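Iron-sulfur cluster assembly scaffold protein IscU (PDB 1SU0) probably serves as a scaffold on which iron-sulfur clusters are assembled and from which they are passed to other proteins, and binds one zinc ion here. Local coordinates at residues Ala15-Arg20 with Ser72-Asp77; Leu88-Ile93 with Lys107-Ala112; Asp92-Met97 with Lys126-Ala131. All blocks are in the same frame, centred on the assembly; numbering follows the deposited sequence.

Contact 1 of 3, residues Ala15-Arg20 with Ser72-Asp77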
loop_
_atom_site.group_PDB
_atom_site.type_symbol
_atom_site.label_atom_id
_atom_site.label_comp_id
_atom_site.label_asym_id
_atom_site.label_seq_id
_atom_site.Cartn_x
_atom_site.Cartn_y
_atom_site.Cartn_z
ATOM N N ALA A 15 3.436 -13.390 3.166
ATOM C CA ALA A 15 2.393 -14.340 2.793
ATOM C C ALA A 15 1.028 -14.037 3.404
ATOM O O ALA A 15 0.017 -14.134 2.717
ATOM C CB ALA A 15 2.814 -15.754 3.121
ATOM N N ASP A 16 1.016 -13.648 4.678
ATOM C CA ASP A 16 -0.210 -13.313 5.385
ATOM C C ASP A 16 -0.890 -12.114 4.794
ATOM O O ASP A 16 -2.111 -12.048 4.795
ATOM C CB ASP A 16 0.086 -13.000 6.857
ATOM C CG ASP A 16 -1.186 -12.690 7.678
ATOM O OD1 ASP A 16 -2.014 -13.607 7.889
ATOM O OD2 ASP A 16 -1.443 -11.543 8.116
ATOM N N HIS A 17 -0.111 -11.141 4.321
ATOM C CA HIS A 17 -0.689 -9.954 3.733
ATOM C C HIS A 17 -1.263 -10.258 2.336
ATOM O O HIS A 17 -2.186 -9.583 1.890
ATOM C CB HIS A 17 0.340 -8.819 3.654
ATOM C CG HIS A 17 0.459 -8.028 4.918
ATOM N ND1 HIS A 17 -0.520 -7.152 5.337
ATOM C CD2 HIS A 17 1.451 -7.959 5.842
ATOM C CE1 HIS A 17 -0.156 -6.608 6.483
ATOM N NE2 HIS A 17 1.039 -7.073 6.808
ATOM N N SER A 18 -0.709 -11.237 1.636
ATOM C CA SER A 18 -1.167 -11.548 0.282
ATOM C C SER A 18 -2.351 -12.502 0.328
ATOM O O SER A 18 -3.272 -12.381 -0.450
ATOM C CB SER A 18 -0.041 -12.155 -0.552
ATOM O OG SER A 18 0.722 -13.071 0.220
ATOM N N LYS A 19 -2.326 -13.461 1.244
ATOM C CA LYS A 19 -3.382 -14.461 1.319
ATOM C C LYS A 19 -4.581 -13.956 2.137
ATOM O O LYS A 19 -5.721 -14.176 1.763
ATOM C CB LYS A 19 -2.838 -15.766 1.904
ATOM C CG LYS A 19 -1.832 -16.516 1.006
ATOM C CD LYS A 19 -0.983 -17.507 1.850
ATOM C CE LYS A 19 0.015 -18.348 1.006
ATOM N NZ LYS A 19 0.888 -19.260 1.858
ATOM N N ARG A 20 -4.322 -13.260 3.237
ATOM C CA ARG A 20 -5.376 -12.742 4.114
ATOM C C ARG A 20 -5.256 -11.221 4.317
ATOM O O ARG A 20 -4.990 -10.745 5.441
ATOM C CB ARG A 20 -5.301 -13.461 5.463
ATOM C CG ARG A 20 -6.486 -13.232 6.392
ATOM C CD ARG A 20 -6.409 -14.049 7.692
ATOM N NE ARG A 20 -6.651 -13.241 8.893
ATOM C CZ ARG A 20 -7.358 -13.641 9.952
ATOM N NH1 ARG A 20 -7.918 -14.854 9.999
ATOM N NH2 ARG A 20 -7.514 -12.819 10.985
ATOM N N SER A 72 -0.630 -3.638 -0.948
ATOM C CA SER A 72 -1.863 -2.931 -0.686
ATOM C C SER A 72 -2.270 -3.099 0.758
ATOM O O SER A 72 -2.630 -2.134 1.445
ATOM C CB SER A 72 -2.960 -3.439 -1.610
ATOM O OG SER A 72 -2.557 -3.261 -2.956
ATOM N N SER A 73 -2.183 -4.329 1.236
ATOM C CA SER A 73 -2.611 -4.643 2.580
ATOM C C SER A 73 -1.756 -3.867 3.576
ATOM O O SER A 73 -2.264 -3.211 4.482
ATOM C CB SER A 73 -2.539 -6.155 2.776
ATOM O OG SER A 73 -2.694 -6.500 4.121
ATOM N N MET A 74 -0.452 -3.905 3.381
ATOM C CA MET A 74 0.475 -3.193 4.264
ATOM C C MET A 74 0.316 -1.655 4.190
ATOM O O MET A 74 0.433 -0.945 5.189
ATOM C CB MET A 74 1.899 -3.592 3.907
ATOM C CG MET A 74 2.233 -5.065 4.152
ATOM S SD MET A 74 3.822 -5.606 3.087
ATOM C CE MET A 74 4.425 -7.205 4.103
ATOM N N MET A 75 0.045 -1.139 3.003
ATOM C CA MET A 75 -0.237 0.284 2.832
ATOM C C MET A 75 -1.393 0.737 3.755
ATOM O O MET A 75 -1.280 1.766 4.415
ATOM C CB MET A 75 -0.544 0.569 1.368
ATOM C CG MET A 75 -0.849 2.031 1.051
ATOM S SD MET A 75 -2.733 2.477 1.385
ATOM C CE MET A 75 -3.645 1.311 0.033
ATOM N N THR A 76 -2.467 -0.046 3.840
ATOM C CA THR A 76 -3.619 0.321 4.665
ATOM C C THR A 76 -3.239 0.423 6.132
ATOM O O THR A 76 -3.684 1.321 6.825
ATOM C CB THR A 76 -4.794 -0.699 4.553
ATOM O OG1 THR A 76 -4.425 -1.960 5.138
ATOM C CG2 THR A 76 -5.161 -1.004 3.104
ATOM N N ASP A 77 -2.440 -0.520 6.606
ATOM C CA ASP A 77 -2.009 -0.505 7.976
ATOM C C ASP A 77 -1.216 0.779 8.243
ATOM O O ASP A 77 -1.336 1.379 9.315
ATOM C CB ASP A 77 -1.096 -1.695 8.266
ATOM C CG ASP A 77 -1.837 -2.994 8.501
ATOM O OD1 ASP A 77 -3.081 -3.045 8.506
ATOM O OD2 ASP A 77 -1.207 -4.044 8.708
#
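H17 meets S73, M74 and D77 almost atom by atom as its side chain runs out from helix 8-19. Its CB lies beside the S73 hydroxymethyl group, 3.8 Å from S73 OG. With CG beside the backbone N and anti to the carbonyl carbon (chi1 -84°), the imidazole is carried across to helix 66-79, where the methionine side chain crosses it at about a right angle. M74 CG sits directly over one face, 3.4 Å from the ring centroid, in a CH-pi contact. The extended chain of M74 then passes obliquely with its sulfur and brings its methyl, CE, within 3.5 Å of H17 CD2. At the ring edge, H17 ND1 and S73 OG share a short, nearly straight hydrogen bond of 2.6 Å (174°), which together with the methionine over the face restrains rotation of the ring. S73 OG also receives the backbone N of H22, so two bonds grip the hydroxyl and fix the rotation of the serine.

The short segments of the two helices cross nearly perpendicularly, 101° between their directions and 9.3 Å apart at closest approach. This is where the N-terminal helix of the NifU-like fold docks on the helix that follows the zinc ligand C65 in the chain; S73 and T76 also touch F60 of the antiparallel sheet.

Farther out on the ring, CE1 of H17 comes within 3.6 Å of D77 OD2, which lies in the imidazole plane although the carboxylate itself is steeply turned to it. At the tip, H17 NE2 is hydrogen-bonded to E111 OE1; with D77 OD2 nearby as well, these acids would tend to favour a protonated ring.

Contact 2 of 3, residues Leu88-Ile93 with Lys107-Ala112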
loop_
_atom_site.group_PDB
_atom_site.type_symbol
_atom_site.label_atom_id
_atom_site.label_comp_id
_atom_site.label_asym_id
_atom_site.label_seq_id
_atom_site.Cartn_x
_atom_site.Cartn_y
_atom_site.Cartn_z
ATOM N N LEU A 88 0.822 11.059 2.387
ATOM C CA LEU A 88 1.530 11.356 1.142
ATOM C C LEU A 88 3.044 11.311 1.308
ATOM O O LEU A 88 3.770 11.013 0.367
ATOM C CB LEU A 88 1.117 12.728 0.584
ATOM C CG LEU A 88 0.336 12.723 -0.733
ATOM C CD1 LEU A 88 -1.000 11.977 -0.621
ATOM C CD2 LEU A 88 0.112 14.161 -1.199
ATOM N N ALA A 89 3.515 11.638 2.502
ATOM C CA ALA A 89 4.934 11.571 2.812
ATOM C C ALA A 89 5.390 10.114 2.875
ATOM O O ALA A 89 6.460 9.784 2.391
ATOM C CB ALA A 89 5.220 12.284 4.121
ATOM N N LEU A 90 4.567 9.255 3.458
ATOM C CA LEU A 90 4.858 7.839 3.547
ATOM C C LEU A 90 4.939 7.211 2.157
ATOM O O LEU A 90 5.830 6.419 1.871
ATOM C CB LEU A 90 3.779 7.141 4.359
ATOM C CG LEU A 90 3.786 7.474 5.839
ATOM C CD1 LEU A 90 2.631 6.774 6.470
ATOM C CD2 LEU A 90 5.075 7.010 6.493
ATOM N N ALA A 91 4.015 7.622 1.297
ATOM C CA ALA A 91 3.977 7.198 -0.081
ATOM C C ALA A 91 5.284 7.533 -0.754
ATOM O O ALA A 91 5.874 6.703 -1.433
ATOM C CB ALA A 91 2.807 7.864 -0.797
ATOM N N ASP A 92 5.750 8.748 -0.542
ATOM C CA ASP A 92 7.038 9.149 -1.057
ATOM C C ASP A 92 8.150 8.288 -0.474
ATOM O O ASP A 92 9.038 7.886 -1.196
ATOM C CB ASP A 92 7.283 10.647 -0.779
ATOM C CG ASP A 92 6.509 11.559 -1.747
ATOM O OD1 ASP A 92 6.795 12.767 -1.722
ATOM O OD2 ASP A 92 5.620 11.186 -2.571
ATOM N N ILE A 93 8.082 7.999 0.825
ATOM C CA ILE A 93 9.079 7.159 1.500
ATOM C C ILE A 93 9.125 5.748 0.928
ATOM O O ILE A 93 10.193 5.183 0.710
ATOM C CB ILE A 93 8.833 7.108 3.044
ATOM C CG1 ILE A 93 9.256 8.436 3.703
ATOM C CG2 ILE A 93 9.613 5.977 3.705
ATOM C CD1 ILE A 93 8.558 8.712 5.039
ATOM N N LYS A 107 11.063 2.923 8.695
ATOM C CA LYS A 107 10.456 2.388 9.901
ATOM C C LYS A 107 8.996 2.771 10.056
ATOM O O LYS A 107 8.233 2.001 10.615
ATOM C CB LYS A 107 11.215 2.878 11.122
ATOM C CG LYS A 107 12.532 2.138 11.362
ATOM C CD LYS A 107 13.448 2.883 12.316
ATOM C CE LYS A 107 12.738 3.262 13.618
ATOM N NZ LYS A 107 13.630 4.092 14.527
ATOM N N GLU A 108 8.616 3.957 9.571
ATOM C CA GLU A 108 7.243 4.477 9.695
ATOM C C GLU A 108 6.263 3.817 8.742
ATOM O O GLU A 108 5.082 4.129 8.737
ATOM C CB GLU A 108 7.228 5.979 9.414
ATOM C CG GLU A 108 8.119 6.792 10.330
ATOM C CD GLU A 108 7.808 6.520 11.776
ATOM O OE1 GLU A 108 6.608 6.623 12.120
ATOM O OE2 GLU A 108 8.745 6.177 12.550
ATOM N N LEU A 109 6.783 2.938 7.902
ATOM C CA LEU A 109 6.019 2.210 6.905
ATOM C C LEU A 109 5.461 0.936 7.505
ATOM O O LEU A 109 4.611 0.297 6.898
ATOM C CB LEU A 109 6.958 1.815 5.776
ATOM C CG LEU A 109 7.029 2.550 4.447
ATOM C CD1 LEU A 109 6.474 3.913 4.520
ATOM C CD2 LEU A 109 8.463 2.525 3.874
ATOM N N GLY A 110 5.955 0.562 8.697
ATOM C CA GLY A 110 5.537 -0.657 9.378
ATOM C C GLY A 110 5.926 -1.922 8.616
ATOM O O GLY A 110 7.056 -2.059 8.159
ATOM N N GLU A 111 4.994 -2.856 8.466
ATOM C CA GLU A 111 5.340 -4.114 7.813
ATOM C C GLU A 111 5.629 -3.947 6.317
ATOM O O GLU A 111 6.337 -4.745 5.767
ATOM C CB GLU A 111 4.295 -5.213 8.091
ATOM C CG GLU A 111 4.399 -5.805 9.487
ATOM C CD GLU A 111 3.216 -6.688 9.859
ATOM O OE1 GLU A 111 2.555 -7.193 8.957
ATOM O OE2 GLU A 111 2.929 -6.861 11.053
ATOM N N ALA A 112 5.099 -2.917 5.667
ATOM C CA ALA A 112 5.506 -2.544 4.304
ATOM C C ALA A 112 7.023 -2.382 4.156
ATOM O O ALA A 112 7.555 -2.427 3.065
ATOM C CB ALA A 112 4.849 -1.256 3.882
#
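I93, whose backbone N is held by A89 O at 2.9 Å within helix 84-97, turns its side chain to L109 in the segment that passes alongside. The branch that does the touching is CG2, and it lies 3.6 Å from L109 CD2. The other methyl of the leucine is shared: L109 CD1 is 3.8 Å from I93 CG2 and 3.7 Å from the carbonyl oxygen of L90, so the isobutyl group spans one turn of the helix. To reach there L109 holds torsions well away from the staggered positions (chi1 -102°, chi2 20°), which suggests a somewhat strained side chain.

The segment 107-112 belongs to the long connection between helix 84-97 and helix 122-139, and winds here largely as 3-10 turns; G110 has a positive phi, which suits glycine. L109, with E108, packs this part of the connection back on the helix it has just left, and it also touches M97 one turn farther on.

One turn earlier, L90 sends CD2 to E108, 3.7 Å from its carbonyl oxygen and 3.8 Å from its CB. The same methyl forms an apolar pair with L109, L90 CD2 lying 3.9 Å from L109 CD1. L90 also packs on W132 of helix 122-139, joining the connection and that helix through one leucine. Of the glutamate side chain, CB makes the contact: it is directed at the helix, but a bend at chi2 (-54°) takes the carboxylate away.

Contact 3 of 3, residues Asp92-Met97 with Lys126-Ala131. With ZN (zinc ion), chain B.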
loop_
_atom_site.group_PDB
_atom_site.type_symbol
_atom_site.label_atom_id
_atom_site.label_comp_id
_atom_site.label_asym_id
_atom_site.label_seq_id
_atom_site.Cartn_x
_atom_site.Cartn_y
_atom_site.Cartn_z
ATOM N N ASP A 92 5.750 8.748 -0.542
ATOM C CA ASP A 92 7.038 9.149 -1.057
ATOM C C ASP A 92 8.150 8.288 -0.474
ATOM O O ASP A 92 9.038 7.886 -1.196
ATOM C CB ASP A 92 7.283 10.647 -0.779
ATOM C CG ASP A 92 6.509 11.559 -1.747
ATOM O OD1 ASP A 92 6.795 12.767 -1.722
ATOM O OD2 ASP A 92 5.620 11.186 -2.571
ATOM N N ILE A 93 8.082 7.999 0.825
ATOM C CA ILE A 93 9.079 7.159 1.500
ATOM C C ILE A 93 9.125 5.748 0.928
ATOM O O ILE A 93 10.193 5.183 0.710
ATOM C CB ILE A 93 8.833 7.108 3.044
ATOM C CG1 ILE A 93 9.256 8.436 3.703
ATOM C CG2 ILE A 93 9.613 5.977 3.705
ATOM C CD1 ILE A 93 8.558 8.712 5.039
ATOM N N PHE A 94 7.959 5.190 0.681
ATOM C CA PHE A 94 7.858 3.850 0.147
ATOM C C PHE A 94 8.428 3.776 -1.273
ATOM O O PHE A 94 9.295 2.963 -1.594
ATOM C CB PHE A 94 6.395 3.423 0.119
ATOM C CG PHE A 94 6.214 2.016 -0.341
ATOM C CD1 PHE A 94 6.188 0.988 0.570
ATOM C CD2 PHE A 94 6.125 1.720 -1.684
ATOM C CE1 PHE A 94 6.057 -0.305 0.149
ATOM C CE2 PHE A 94 5.995 0.447 -2.105
ATOM C CZ PHE A 94 5.959 -0.572 -1.195
ATOM N N SER A 95 7.895 4.643 -2.111
ATOM C CA SER A 95 8.326 4.821 -3.479
ATOM C C SER A 95 9.843 4.963 -3.598
ATOM O O SER A 95 10.442 4.357 -4.481
ATOM C CB SER A 95 7.642 6.061 -4.048
ATOM O OG SER A 95 7.600 5.978 -5.442
ATOM N N GLU A 96 10.463 5.724 -2.699
ATOM C CA GLU A 96 11.917 5.882 -2.696
ATOM C C GLU A 96 12.646 4.669 -2.188
ATOM O O GLU A 96 13.766 4.406 -2.598
ATOM C CB GLU A 96 12.337 7.016 -1.777
ATOM C CG GLU A 96 12.143 8.403 -2.321
ATOM C CD GLU A 96 12.189 9.414 -1.206
ATOM O OE1 GLU A 96 11.585 10.486 -1.411
ATOM O OE2 GLU A 96 12.810 9.131 -0.126
ATOM N N MET A 97 12.048 3.973 -1.238
ATOM C CA MET A 97 12.632 2.748 -0.720
ATOM C C MET A 97 12.721 1.653 -1.814
ATOM O O MET A 97 13.722 0.953 -1.939
ATOM C CB MET A 97 11.811 2.245 0.459
ATOM C CG MET A 97 12.285 0.905 1.021
ATOM S SD MET A 97 11.039 0.181 2.333
ATOM C CE MET A 97 9.570 -0.440 1.199
ATOM N N LYS A 126 6.272 -1.301 -9.726
ATOM C CA LYS A 126 4.905 -0.839 -9.962
ATOM C C LYS A 126 3.843 -1.780 -9.350
ATOM O O LYS A 126 2.729 -1.346 -9.057
ATOM C CB LYS A 126 4.666 -0.608 -11.461
ATOM C CG LYS A 126 3.484 0.306 -11.831
ATOM C CD LYS A 126 3.740 1.787 -11.473
ATOM C CE LYS A 126 3.935 2.647 -12.725
ATOM N NZ LYS A 126 5.340 2.541 -13.238
ATOM N N CYS A 127 4.181 -3.049 -9.142
ATOM C CA CYS A 127 3.296 -3.950 -8.393
ATOM C C CYS A 127 3.105 -3.381 -6.964
ATOM O O CYS A 127 1.986 -3.211 -6.456
ATOM C CB CYS A 127 3.877 -5.376 -8.343
ATOM S SG CYS A 127 4.132 -6.183 -9.978
ATOM N N SER A 128 4.223 -3.032 -6.353
ATOM C CA SER A 128 4.244 -2.547 -4.987
ATOM C C SER A 128 3.670 -1.120 -4.801
ATOM O O SER A 128 3.026 -0.836 -3.809
ATOM C CB SER A 128 5.674 -2.629 -4.491
ATOM O OG SER A 128 6.482 -1.693 -5.171
ATOM N N THR A 129 3.840 -0.242 -5.778
ATOM C CA THR A 129 3.391 1.150 -5.617
ATOM C C THR A 129 1.915 1.376 -5.933
ATOM O O THR A 129 1.355 2.379 -5.508
ATOM C CB THR A 129 4.233 2.097 -6.446
ATOM O OG1 THR A 129 4.136 1.732 -7.817
ATOM C CG2 THR A 129 5.718 1.969 -6.102
ATOM N N LEU A 130 1.281 0.445 -6.629
ATOM C CA LEU A 130 -0.106 0.605 -7.058
ATOM C C LEU A 130 -1.038 1.106 -5.961
ATOM O O LEU A 130 -1.773 2.076 -6.146
ATOM C CB LEU A 130 -0.643 -0.719 -7.642
ATOM C CG LEU A 130 -2.083 -0.773 -8.205
ATOM C CD1 LEU A 130 -2.464 0.401 -9.060
ATOM C CD2 LEU A 130 -2.266 -2.048 -9.008
ATOM N N ALA A 131 -1.013 0.446 -4.818
ATOM C CA ALA A 131 -1.875 0.825 -3.700
ATOM C C ALA A 131 -1.570 2.246 -3.229
ATOM O O ALA A 131 -2.482 3.051 -2.976
ATOM C CB ALA A 131 -1.701 -0.121 -2.582
HETATM ZN ZN ZN B . 2.249 -7.400 -10.032
#
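A phenylalanine ring is lodged against a kinked turn of helix: S128 O lies obliquely to it, 3.7 Å from F94 CE2. The CB of S128 comes in at the ring edge, in its plane, 3.9 Å from F94 CZ. F94 gets there because its CG is anti to the backbone N (chi1 -176°), which sends the phenyl group from helix 84-97 straight at helix 122-139. The two short segments run antiparallel, 179° between their directions, with their axes about 10.2 Å apart. T129 CG2 also stands at the ring edge, 4.3 Å from F94 CE2, and the ring stacks with W132, so this aromatic pair joins the two helices in the core of the NifU-like domain.

In segment 126-131 of helix 122-139, the kink leaves the N atoms of C127 and A131 without the usual helical bond. Separately, two hydroxyls of helix 66-79 bond to carbonyl oxygens here, S68 OG to that of C127 and S71 OG to that of S128. S128 OG, set between its own backbone N and carbonyl carbon (chi1 68°), turns back to I125 O. With these polar partners elsewhere, S128 CB, OG and O meet F94 by van der Waals packing.

Next to S128 in the chain, C127 SG binds the zinc ion at 2.2 Å, in a site made up with C40, D42 and C65. Because C127 directly precedes S128, the F94 packing bears on the helix turn that carries a metal ligand, at what is probably the cluster-assembly site, where zinc would stand in for an iron-sulfur centre.

In the fold
The contacts follow the chain from its first helix to its last. Contact 1, between helices 8-19 and 66-79, closes before contacts 2 and 3 open. Both of these start from helix 84-97, share D92 and I93, and lie with centres about 9 Å apart; contact 1 is about 14 Å from each. M74 of contact 1 packs on E111 and A112 of contact 2, while S72 and M75 pack on A131 of contact 3. A112 in turn touches F94 and M97. The three contacts together tie the helices and the connection 107-112 into one packed core; contacts 1 and 3 lie on opposite sides of the chain's centre, and contact 3 includes the zinc-binding cysteine of helix 122-139.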